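Local coordinates for protein MIPZ (Caulobacter crescentus, PDB 2XJ9) that inhibits cell division as a nucleoid-binding P-loop ATPase that dimerises around nucleotide and forms a gradient, thereby positioning the division plane, at residues A[183-188]-A[198-203]; A[10-15]-A[140-145]; A[129-134]-A[157-162]. The protein carries 1 engineered substitution. All blocks are in the same frame, centred on the assembly; numbering follows the deposited sequence.

Contact 1. Residues A[183-188]-A[198-203]. With AGS (phosphothiophosphoric acid-adenylate ester), chain D.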
loop_
_atom_site.group_PDB
_atom_site.type_symbol
_atom_site.label_atom_id
_atom_site.label_comp_id
_atom_site.label_asym_id
_atom_site.label_seq_id
_atom_site.Cartn_x
_atom_site.Cartn_y
_atom_site.Cartn_z
ATOM N N VAL A 183 4.568 6.071 -15.816
ATOM C CA VAL A 183 4.678 6.225 -14.366
ATOM C C VAL A 183 4.171 7.595 -13.918
ATOM O O VAL A 183 4.772 8.608 -14.256
ATOM C CB VAL A 183 6.136 6.173 -13.919
ATOM C CG1 VAL A 183 6.224 6.558 -12.482
ATOM C CG2 VAL A 183 6.713 4.812 -14.121
ATOM N N LEU A 184 3.081 7.661 -13.159
ATOM C CA LEU A 184 2.655 8.964 -12.652
ATOM C C LEU A 184 2.689 9.070 -11.150
ATOM O O LEU A 184 2.511 8.097 -10.465
ATOM C CB LEU A 184 1.304 9.385 -13.222
ATOM C CG LEU A 184 0.040 8.536 -13.160
ATOM C CD1 LEU A 184 0.400 7.125 -13.343
ATOM C CD2 LEU A 184 -0.642 8.767 -11.829
ATOM N N ARG A 185 2.955 10.265 -10.646
ATOM C CA ARG A 185 3.077 10.488 -9.209
ATOM C C ARG A 185 1.736 10.828 -8.582
ATOM O O ARG A 185 1.053 11.750 -9.012
ATOM C CB ARG A 185 4.054 11.613 -8.936
ATOM C CG ARG A 185 5.478 11.364 -9.357
ATOM C CD ARG A 185 6.315 12.229 -8.448
ATOM N NE ARG A 185 7.484 12.744 -9.084
ATOM C CZ ARG A 185 7.855 13.985 -9.395
ATOM N NH1 ARG A 185 9.030 14.064 -9.986
ATOM N NH2 ARG A 185 7.164 15.103 -9.161
ATOM N N ASN A 186 1.375 10.091 -7.547
ATOM C CA ASN A 186 0.033 10.142 -6.996
ATOM C C ASN A 186 0.039 10.612 -5.525
ATOM O O ASN A 186 1.069 10.573 -4.856
ATOM C CB ASN A 186 -0.588 8.757 -7.175
ATOM C CG ASN A 186 -1.970 8.655 -6.598
ATOM O OD1 ASN A 186 -2.234 7.834 -5.706
ATOM N ND2 ASN A 186 -2.872 9.477 -7.101
ATOM N N ARG A 187 -1.103 11.078 -5.029
ATOM C CA ARG A 187 -1.187 11.649 -3.677
ATOM C C ARG A 187 -0.180 12.761 -3.412
ATOM O O ARG A 187 0.401 12.832 -2.341
ATOM C CB ARG A 187 -1.052 10.575 -2.596
ATOM C CG ARG A 187 -2.334 9.803 -2.356
ATOM C CD ARG A 187 -2.777 9.926 -0.916
ATOM N NE ARG A 187 -2.443 8.744 -0.139
ATOM C CZ ARG A 187 -2.860 8.548 1.101
ATOM N NH1 ARG A 187 -2.518 7.443 1.738
ATOM N NH2 ARG A 187 -3.619 9.451 1.698
ATOM N N LEU A 188 0.015 13.631 -4.389
ATOM C CA LEU A 188 0.865 14.783 -4.194
ATOM C C LEU A 188 0.257 15.740 -3.162
ATOM O O LEU A 188 -0.968 15.927 -3.106
ATOM C CB LEU A 188 1.100 15.497 -5.519
ATOM C CG LEU A 188 1.869 14.677 -6.560
ATOM C CD1 LEU A 188 1.308 14.901 -7.969
ATOM C CD2 LEU A 188 3.361 14.955 -6.506
ATOM N N ARG A 198 14.650 16.193 -5.692
ATOM C CA ARG A 198 15.628 15.112 -5.675
ATOM C C ARG A 198 15.022 13.895 -6.355
ATOM O O ARG A 198 15.713 13.166 -7.074
ATOM C CB ARG A 198 16.032 14.735 -4.254
ATOM C CG ARG A 198 16.590 15.860 -3.407
ATOM C CD ARG A 198 17.281 15.287 -2.163
ATOM N NE ARG A 198 16.812 15.868 -0.935
ATOM C CZ ARG A 198 17.469 16.467 0.058
ATOM N NH1 ARG A 198 18.784 16.667 0.121
ATOM N NH2 ARG A 198 16.704 16.879 1.049
ATOM N N LEU A 199 13.726 13.684 -6.124
ATOM C CA LEU A 199 13.053 12.509 -6.647
ATOM C C LEU A 199 12.872 12.677 -8.141
ATOM O O LEU A 199 13.185 11.770 -8.910
ATOM C CB LEU A 199 11.721 12.249 -5.920
ATOM C CG LEU A 199 10.894 10.992 -6.207
ATOM C CD1 LEU A 199 11.736 9.745 -6.448
ATOM C CD2 LEU A 199 9.953 10.764 -5.049
ATOM N N GLU A 200 12.414 13.851 -8.559
ATOM C CA GLU A 200 12.116 14.061 -9.974
ATOM C C GLU A 200 13.328 13.814 -10.859
ATOM O O GLU A 200 13.195 13.326 -11.970
ATOM C CB GLU A 200 11.542 15.444 -10.225
ATOM C CG GLU A 200 11.170 15.680 -11.678
ATOM C CD GLU A 200 10.346 16.941 -11.879
ATOM O OE1 GLU A 200 9.588 17.311 -10.949
ATOM O OE2 GLU A 200 10.463 17.561 -12.965
ATOM N N ASP A 201 14.512 14.132 -10.358
ATOM C CA ASP A 201 15.731 13.849 -11.103
ATOM C C ASP A 201 15.899 12.352 -11.346
ATOM O O ASP A 201 16.055 11.928 -12.491
ATOM C CB ASP A 201 16.966 14.385 -10.375
ATOM C CG ASP A 201 16.909 15.889 -10.151
ATOM O OD1 ASP A 201 17.354 16.345 -9.067
ATOM O OD2 ASP A 201 16.425 16.616 -11.055
ATOM N N ARG A 202 15.888 11.549 -10.280
ATOM C CA ARG A 202 16.101 10.113 -10.428
ATOM C C ARG A 202 15.001 9.547 -11.321
ATOM O O ARG A 202 15.223 8.637 -12.119
ATOM C CB ARG A 202 16.059 9.399 -9.074
ATOM C CG ARG A 202 16.780 10.077 -7.932
ATOM C CD ARG A 202 18.293 10.167 -8.143
ATOM N NE ARG A 202 18.696 11.569 -8.176
ATOM C CZ ARG A 202 19.081 12.266 -7.110
ATOM N NH1 ARG A 202 19.144 11.671 -5.928
ATOM N NH2 ARG A 202 19.411 13.554 -7.227
ATOM N N LEU A 203 13.802 10.092 -11.165
ATOM C CA LEU A 203 12.660 9.616 -11.911
ATOM C C LEU A 203 12.936 9.704 -13.408
ATOM O O LEU A 203 12.569 8.815 -14.175
ATOM C CB LEU A 203 11.433 10.440 -11.556
ATOM C CG LEU A 203 10.172 9.605 -11.418
ATOM C CD1 LEU A 203 10.543 8.159 -11.166
ATOM C CD2 LEU A 203 9.348 10.159 -10.277
HETATM P PG AGS D . -2.666 -2.148 -2.548
HETATM S S1G AGS D . -1.237 -2.689 -2.532
HETATM O O2G AGS D . -3.426 -2.280 -1.246
HETATM O O3G AGS D . -3.535 -2.584 -3.708
HETATM P PB AGS D . -3.177 0.276 -4.002
HETATM O O1B AGS D . -2.021 0.545 -4.940
HETATM O O2B AGS D . -4.465 -0.398 -4.403
HETATM O O3B AGS D . -2.527 -0.548 -2.770
HETATM P PA AGS D . -4.943 2.359 -3.199
HETATM O O1A AGS D . -5.511 2.687 -4.564
HETATM O O2A AGS D . -5.759 1.570 -2.242
HETATM O O3A AGS D . -3.510 1.690 -3.340
HETATM O "O5'" AGS D . -4.479 3.715 -2.487
HETATM C "C5'" AGS D . -3.881 3.662 -1.204
HETATM C "C4'" AGS D . -4.668 4.535 -0.213
HETATM O "O4'" AGS D . -4.567 5.844 -0.708
HETATM C "C3'" AGS D . -6.162 4.273 -0.147
HETATM O "O3'" AGS D . -6.618 4.575 1.161
HETATM C "C2'" AGS D . -6.829 5.270 -1.069
HETATM O "O2'" AGS D . -8.137 5.563 -0.558
HETATM C "C1'" AGS D . -5.844 6.417 -0.984
HETATM N N9 AGS D . -5.522 7.231 -2.178
HETATM C C8 AGS D . -4.839 6.816 -3.271
HETATM N N7 AGS D . -4.662 7.835 -4.159
HETATM C C5 AGS D . -5.223 8.923 -3.601
HETATM C C6 AGS D . -5.387 10.316 -3.986
HETATM N N6 AGS D . -4.906 10.740 -5.171
HETATM N N1 AGS D . -6.022 11.127 -3.115
HETATM C C2 AGS D . -6.513 10.713 -1.936
HETATM N N3 AGS D . -6.404 9.455 -1.516
HETATM C C4 AGS D . -5.775 8.538 -2.294
#
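R185 turns its CG away from its own carbonyl carbon (chi1 -64°) and sends a long side chain from the strand to the helix, where E200, with CG anti to the backbone N (chi1 -178°), meets it at about a right angle. The two segments belong to a beta-alpha-beta crossover of the P-loop ATPase fold: strand 180-186 passes into helix 194-210, which runs back almost antiparallel and leads to strand 213-215. Strand and helix axes lie 11.7 Å apart, a gap that suits an arginine, whose aliphatic part can pass hydrophobic side chains before the charge reaches the helix surface. The salt bridge there is weak, R185 NH1 to E200 OE1 at 3.4 Å. The modelled guanidinium and carboxylate planes are 43° apart, a tilt as uncertain as the place of NH1. D135 is a second, weak and long-range ionic partner of R185. L199 and L203 point toward the strand and also rest on F140; leucine suits this buried side of the helix. Farther along the chain, R187 lays its CG and CD against the adenine of the nucleotide, and its guanidinium takes the ribose O4' over one face. L203 CD2 lies near the plane of the R185 guanidinium, at its edge, 3.4 Å from NE.

Contact 2. Residues A[10-15]-A[140-145]. With AGS (phosphothiophosphoric acid-adenylate ester), chain D; AGS (phosphothiophosphoric acid-adenylate ester), chain F.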
loop_
_atom_site.group_PDB
_atom_site.type_symbol
_atom_site.label_atom_id
_atom_site.label_comp_id
_atom_site.label_asym_id
_atom_site.label_seq_id
_atom_site.Cartn_x
_atom_site.Cartn_y
_atom_site.Cartn_z
ATOM N N GLY A 10 -0.321 -1.156 -12.480
ATOM C CA GLY A 10 0.660 -1.932 -11.760
ATOM C C GLY A 10 1.698 -1.190 -10.953
ATOM O O GLY A 10 2.183 -0.137 -11.339
ATOM N N ASN A 11 2.021 -1.770 -9.809
ATOM C CA ASN A 11 3.149 -1.370 -8.994
ATOM C C ASN A 11 3.237 -2.400 -7.884
ATOM O O ASN A 11 2.257 -2.613 -7.183
ATOM C CB ASN A 11 2.911 -0.002 -8.383
ATOM C CG ASN A 11 4.190 0.644 -7.877
ATOM O OD1 ASN A 11 5.185 -0.021 -7.622
ATOM N ND2 ASN A 11 4.163 1.954 -7.732
ATOM N N GLU A 12 4.380 -3.064 -7.739
ATOM C CA GLU A 12 4.560 -4.012 -6.652
ATOM C C GLU A 12 4.416 -3.356 -5.250
ATOM O O GLU A 12 3.973 -3.999 -4.302
ATOM C CB GLU A 12 5.917 -4.696 -6.778
ATOM C CG GLU A 12 6.279 -5.545 -5.579
ATOM C CD GLU A 12 6.815 -6.907 -5.964
ATOM O OE1 GLU A 12 7.185 -7.082 -7.148
ATOM O OE2 GLU A 12 6.864 -7.786 -5.069
ATOM N N LYS A 13 4.797 -2.081 -5.134
ATOM C CA LYS A 13 4.643 -1.303 -3.906
ATOM C C LYS A 13 3.193 -1.228 -3.435
ATOM O O LYS A 13 2.294 -1.031 -4.246
ATOM C CB LYS A 13 5.167 0.114 -4.132
ATOM C CG LYS A 13 6.067 0.619 -3.032
ATOM C CD LYS A 13 5.379 0.529 -1.718
ATOM C CE LYS A 13 6.275 1.020 -0.609
ATOM N NZ LYS A 13 5.652 0.664 0.695
ATOM N N GLY A 14 2.960 -1.380 -2.131
ATOM C CA GLY A 14 1.609 -1.311 -1.614
ATOM C C GLY A 14 1.213 0.146 -1.565
ATOM O O GLY A 14 2.060 1.013 -1.418
ATOM N N GLY A 15 -0.069 0.435 -1.704
ATOM C CA GLY A 15 -0.550 1.788 -1.492
ATOM C C GLY A 15 -0.079 2.810 -2.501
ATOM O O GLY A 15 -0.200 4.005 -2.274
ATOM N N PHE A 140 9.940 4.646 -4.646
ATOM C CA PHE A 140 10.899 4.628 -5.724
ATOM C C PHE A 140 11.816 3.414 -5.704
ATOM O O PHE A 140 12.372 3.036 -6.730
ATOM C CB PHE A 140 11.747 5.880 -5.691
ATOM C CG PHE A 140 12.730 5.961 -6.818
ATOM C CD1 PHE A 140 14.046 5.584 -6.645
ATOM C CD2 PHE A 140 12.338 6.412 -8.057
ATOM C CE1 PHE A 140 14.947 5.674 -7.683
ATOM C CE2 PHE A 140 13.240 6.498 -9.092
ATOM C CZ PHE A 140 14.535 6.125 -8.911
ATOM N N ASP A 141 11.983 2.802 -4.538
ATOM C CA ASP A 141 12.956 1.719 -4.395
ATOM C C ASP A 141 12.521 0.417 -5.071
ATOM O O ASP A 141 13.315 -0.508 -5.214
ATOM C CB ASP A 141 13.221 1.452 -2.919
ATOM C CG ASP A 141 14.388 0.522 -2.707
ATOM O OD1 ASP A 141 14.212 -0.492 -1.991
ATOM O OD2 ASP A 141 15.476 0.807 -3.257
ATOM N N MET A 142 11.249 0.338 -5.456
ATOM C CA MET A 142 10.743 -0.804 -6.222
ATOM C C MET A 142 10.885 -0.581 -7.731
ATOM O O MET A 142 10.759 -1.522 -8.529
ATOM C CB MET A 142 9.296 -1.149 -5.833
ATOM C CG MET A 142 9.185 -1.720 -4.404
ATOM S SD MET A 142 10.148 -3.257 -4.196
ATOM C CE MET A 142 9.203 -4.396 -5.222
ATOM N N LEU A 143 11.174 0.659 -8.120
ATOM C CA LEU A 143 11.531 0.922 -9.515
ATOM C C LEU A 143 13.051 0.896 -9.767
ATOM O O LEU A 143 13.503 0.270 -10.713
ATOM C CB LEU A 143 10.878 2.217 -10.009
ATOM C CG LEU A 143 9.355 2.226 -9.813
ATOM C CD1 LEU A 143 8.758 3.580 -10.040
ATOM C CD2 LEU A 143 8.691 1.200 -10.720
ATOM N N GLY A 144 13.836 1.534 -8.909
ATOM C CA GLY A 144 15.267 1.617 -9.113
ATOM C C GLY A 144 16.052 1.817 -7.831
ATOM O O GLY A 144 15.589 2.468 -6.891
ATOM N N THR A 145 17.251 1.253 -7.791
ATOM C CA THR A 145 18.092 1.334 -6.618
ATOM C C THR A 145 19.009 2.547 -6.647
ATOM O O THR A 145 19.793 2.725 -7.583
ATOM C CB THR A 145 18.920 0.079 -6.463
ATOM O OG1 THR A 145 18.194 -0.849 -5.641
ATOM C CG2 THR A 145 20.275 0.418 -5.821
HETATM P PG AGS D . -2.666 -2.148 -2.548
HETATM S S1G AGS D . -1.237 -2.689 -2.532
HETATM O O2G AGS D . -3.426 -2.280 -1.246
HETATM O O3G AGS D . -3.535 -2.584 -3.708
HETATM P PB AGS D . -3.177 0.276 -4.002
HETATM O O1B AGS D . -2.021 0.545 -4.940
HETATM O O2B AGS D . -4.465 -0.398 -4.403
HETATM O O3B AGS D . -2.527 -0.548 -2.770
HETATM P PA AGS D . -4.943 2.359 -3.199
HETATM O O1A AGS D . -5.511 2.687 -4.564
HETATM O O2A AGS D . -5.759 1.570 -2.242
HETATM O O3A AGS D . -3.510 1.690 -3.340
HETATM O "O5'" AGS D . -4.479 3.715 -2.487
HETATM C "C5'" AGS D . -3.881 3.662 -1.204
HETATM C "C4'" AGS D . -4.668 4.535 -0.213
HETATM O "O4'" AGS D . -4.567 5.844 -0.708
HETATM C "C3'" AGS D . -6.162 4.273 -0.147
HETATM O "O3'" AGS D . -6.618 4.575 1.161
HETATM C "C2'" AGS D . -6.829 5.270 -1.069
HETATM O "O2'" AGS D . -8.137 5.563 -0.558
HETATM C "C1'" AGS D . -5.844 6.417 -0.984
HETATM N N9 AGS D . -5.522 7.231 -2.178
HETATM C C8 AGS D . -4.839 6.816 -3.271
HETATM N N7 AGS D . -4.662 7.835 -4.159
HETATM C C5 AGS D . -5.223 8.923 -3.601
HETATM C C6 AGS D . -5.387 10.316 -3.986
HETATM N N6 AGS D . -4.906 10.740 -5.171
HETATM N N1 AGS D . -6.022 11.127 -3.115
HETATM C C2 AGS D . -6.513 10.713 -1.936
HETATM N N3 AGS D . -6.404 9.455 -1.516
HETATM C C4 AGS D . -5.775 8.538 -2.294
HETATM P PG AGS F . 3.585 -2.059 1.976
HETATM S S1G AGS F . 4.555 -2.658 2.964
HETATM O O2G AGS F . 2.203 -2.709 1.860
HETATM O O3G AGS F . 4.208 -1.767 0.636
HETATM P PB AGS F . 3.582 -0.016 4.065
HETATM O O1B AGS F . 2.340 -0.341 4.842
HETATM O O2B AGS F . 4.952 -0.508 4.418
HETATM O O3B AGS F . 3.292 -0.566 2.558
HETATM P PA AGS F . 4.851 2.491 3.944
HETATM O O1A AGS F . 5.217 2.488 5.399
HETATM O O2A AGS F . 5.923 2.231 2.925
HETATM O O3A AGS F . 3.546 1.561 3.825
HETATM O "O5'" AGS F . 4.199 3.906 3.576
HETATM C "C5'" AGS F . 3.511 4.132 2.355
HETATM C "C4'" AGS F . 4.054 5.427 1.729
HETATM O "O4'" AGS F . 3.688 6.520 2.544
HETATM C "C3'" AGS F . 5.569 5.516 1.618
HETATM O "O3'" AGS F . 5.958 6.184 0.405
HETATM C "C2'" AGS F . 6.023 6.363 2.777
HETATM O "O2'" AGS F . 7.051 7.130 2.199
HETATM C "C1'" AGS F . 4.831 7.237 3.040
HETATM N N9 AGS F . 4.367 7.605 4.415
HETATM C C8 AGS F . 3.777 6.754 5.269
HETATM N N7 AGS F . 3.382 7.407 6.378
HETATM C C5 AGS F . 3.689 8.714 6.245
HETATM C C6 AGS F . 3.522 9.936 7.081
HETATM N N6 AGS F . 2.927 9.885 8.302
HETATM N N1 AGS F . 3.983 11.097 6.562
HETATM C C2 AGS F . 4.570 11.146 5.335
HETATM N N3 AGS F . 4.749 10.082 4.529
HETATM C C4 AGS F . 4.329 8.851 4.932
#
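M142 folds its side chain against the backs of E12 and K13, with bends at chi2 (-60°) and chi3 (-69°) that curl the thioether round to set the CE methyl beside the carbon chain of E12. The exact spacing of that methyl is doubtful in the model, but a flexible, unbranched methionine suits a buried surface of this irregular shape. E12 itself keeps its methylenes on M142 and gives its carboxylate to R44 of the second subunit. The other neighbour, K13, crosses M142 at about a right angle, CG to CG 4.1 Å, then turns at chi2 (-55°) and extends away into the nucleotide held by the second subunit. There K13 NZ grips O2A of that nucleotide at 2.7 Å. From K13 NZ to its O3G is 2.8 Å, and a weak third bond goes to O3B. A methionine in place of K13 would probably still pack on M142 but leave O2A and O3G without the ammonium that joins them from across the interface. N11 OD1 accepts from K13 N at 3.3 Å, an Asx turn that helps fix the lysine's backbone. Next, G14 N donates to the same O3G, where a CB would collide with O2G, and G15 N reaches O3B of this subunit's own nucleotide at 2.9 Å. A lysine crossing the dimer interface in this way is the signature of the deviant Walker A motif.

Contact 3. Residues A[129-134]-A[157-162]; sequences VVTPMN and SLYSLT
Y159 alone carries the helix side of this contact, reaching T131 and V129 on the strand, and the chain before it sets up the turn. S157 comes first: its carbonyl O accepts from L161 N at 3.2 Å, while its OG bonds to D141 O. L158 packs on M142 and on R44 of the second subunit, where a leucine gives a nonpolar surface to both. At Y159, CG anti to the backbone N (chi1 177°) aims the ring at the sheet. T131 OG1 meets the ring near its plane, at the edge, 3.2 Å from Y159 OH. That hydroxyl is hydrogen-bonded to H123 NE2, and T131 OG1 has partners in G10 O and W181 NE1, which probably offsets the cost of burying these hydroxyls. V129 CG1 lies 3.8 Å from Y159 OH, and T131 CG2 is 4.1 Å from Y159 CE2. S160 follows, tying its OG to L143 O. Strand 128-134 runs between strands 5-9 and 180-186 of the parallel sheet; V129 and T131 face helix 158-168, while V130 and P132 touch helix 18-30 on the other face.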
loop_
_atom_site.group_PDB
_atom_site.type_symbol
_atom_site.label_atom_id
_atom_site.label_comp_id
_atom_site.label_asym_id
_atom_site.label_seq_id
_atom_site.Cartn_x
_atom_site.Cartn_y
_atom_site.Cartn_z
ATOM N N VAL A 129 0.747 -0.004 -19.456
ATOM C CA VAL A 129 0.934 -0.254 -18.040
ATOM C C VAL A 129 0.957 1.079 -17.305
ATOM O O VAL A 129 1.940 1.811 -17.384
ATOM C CB VAL A 129 2.274 -0.957 -17.760
ATOM C CG1 VAL A 129 2.469 -1.098 -16.279
ATOM C CG2 VAL A 129 2.326 -2.312 -18.435
ATOM N N VAL A 130 -0.129 1.403 -16.616
ATOM C CA VAL A 130 -0.182 2.609 -15.788
ATOM C C VAL A 130 0.375 2.297 -14.406
ATOM O O VAL A 130 -0.151 1.431 -13.717
ATOM C CB VAL A 130 -1.609 3.104 -15.651
ATOM C CG1 VAL A 130 -1.634 4.418 -14.951
ATOM C CG2 VAL A 130 -2.225 3.241 -17.015
ATOM N N THR A 131 1.450 2.972 -14.014
ATOM C CA THR A 131 2.114 2.689 -12.737
ATOM C C THR A 131 2.166 3.912 -11.825
ATOM O O THR A 131 3.122 4.683 -11.869
ATOM C CB THR A 131 3.547 2.219 -12.939
ATOM O OG1 THR A 131 3.538 0.854 -13.336
ATOM C CG2 THR A 131 4.301 2.324 -11.655
ATOM N N PRO A 132 1.143 4.090 -10.986
ATOM C CA PRO A 132 1.078 5.234 -10.090
ATOM C C PRO A 132 2.024 5.002 -8.956
ATOM O O PRO A 132 2.160 3.867 -8.554
ATOM C CB PRO A 132 -0.338 5.152 -9.553
ATOM C CG PRO A 132 -0.592 3.705 -9.494
ATOM C CD PRO A 132 0.093 3.108 -10.689
ATOM N N MET A 133 2.667 6.040 -8.448
ATOM C CA MET A 133 3.502 5.872 -7.276
ATOM C C MET A 133 3.413 7.079 -6.335
ATOM O O MET A 133 3.001 8.171 -6.742
ATOM C CB MET A 133 4.952 5.663 -7.688
ATOM C CG MET A 133 5.689 6.939 -8.024
ATOM S SD MET A 133 7.416 6.632 -8.462
ATOM C CE MET A 133 8.135 6.174 -6.886
ATOM N N ASN A 134 3.792 6.872 -5.072
ATOM C CA ASN A 134 3.888 7.970 -4.127
ATOM C C ASN A 134 5.151 8.761 -4.394
ATOM O O ASN A 134 6.174 8.226 -4.825
ATOM C CB ASN A 134 3.924 7.479 -2.680
ATOM C CG ASN A 134 2.586 6.940 -2.193
ATOM O OD1 ASN A 134 1.651 7.695 -1.955
ATOM N ND2 ASN A 134 2.510 5.625 -1.996
ATOM N N SER A 157 15.224 -2.043 -10.646
ATOM C CA SER A 157 14.847 -2.785 -9.456
ATOM C C SER A 157 13.604 -3.648 -9.638
ATOM O O SER A 157 12.908 -3.554 -10.645
ATOM C CB SER A 157 14.643 -1.825 -8.284
ATOM O OG SER A 157 14.319 -2.548 -7.119
ATOM N N LEU A 158 13.329 -4.464 -8.626
ATOM C CA LEU A 158 12.344 -5.547 -8.691
ATOM C C LEU A 158 11.169 -5.383 -9.658
ATOM O O LEU A 158 10.861 -6.300 -10.417
ATOM C CB LEU A 158 11.803 -5.845 -7.289
ATOM C CG LEU A 158 12.202 -7.168 -6.631
ATOM C CD1 LEU A 158 13.606 -7.602 -7.023
ATOM C CD2 LEU A 158 12.077 -7.044 -5.119
ATOM N N TYR A 159 10.490 -4.245 -9.608
ATOM C CA TYR A 159 9.272 -4.086 -10.384
ATOM C C TYR A 159 9.570 -3.652 -11.808
ATOM O O TYR A 159 8.836 -3.999 -12.739
ATOM C CB TYR A 159 8.323 -3.094 -9.734
ATOM C CG TYR A 159 7.097 -2.873 -10.561
ATOM C CD1 TYR A 159 6.144 -3.855 -10.681
ATOM C CD2 TYR A 159 6.903 -1.698 -11.244
ATOM C CE1 TYR A 159 5.015 -3.668 -11.447
ATOM C CE2 TYR A 159 5.772 -1.495 -12.020
ATOM C CZ TYR A 159 4.829 -2.487 -12.119
ATOM O OH TYR A 159 3.694 -2.304 -12.891
ATOM N N SER A 160 10.637 -2.877 -11.981
ATOM C CA SER A 160 11.097 -2.526 -13.320
ATOM C C SER A 160 11.256 -3.794 -14.100
ATOM O O SER A 160 10.763 -3.896 -15.212
ATOM C CB SER A 160 12.438 -1.810 -13.275
ATOM O OG SER A 160 12.249 -0.426 -13.095
ATOM N N LEU A 161 11.933 -4.769 -13.496
ATOM C CA LEU A 161 12.154 -6.073 -14.147
ATOM C C LEU A 161 10.845 -6.797 -14.470
ATOM O O LEU A 161 10.707 -7.388 -15.532
ATOM C CB LEU A 161 13.054 -6.980 -13.304
ATOM C CG LEU A 161 14.388 -6.382 -12.854
ATOM C CD1 LEU A 161 15.119 -7.330 -11.907
ATOM C CD2 LEU A 161 15.234 -6.029 -14.073
ATOM N N THR A 162 9.883 -6.745 -13.559
ATOM C CA THR A 162 8.592 -7.363 -13.823
ATOM C C THR A 162 7.962 -6.873 -15.137
ATOM O O THR A 162 7.345 -7.648 -15.863
ATOM C CB THR A 162 7.620 -7.159 -12.652
ATOM O OG1 THR A 162 8.018 -8.003 -11.563
ATOM C CG2 THR A 162 6.178 -7.471 -13.071
#

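How the contacts relate
Contacts 2 and 3 are buried and almost coincide, their centres 5 Å apart, whereas contact 1 is partly exposed and lies 12 Å from each. Contacts 1 and 3 hold neighbouring strands of one parallel sheet, joined by backbone bonds between M133 and both L184 and N186; F140 of contact 2 joins contact 1 through helix 194-210, where R202 is a further partner. Chemistry follows place: contact 1 sets a weak surface ion pair over leucines, contact 3 buries hydroxyls with partners close by, and contact 2 has nonpolar packing behind a lysine turned to phosphate. Segments 10-15 and 183-188 both reach the nucleotide of chain D, from its phosphate and adenine ends respectively.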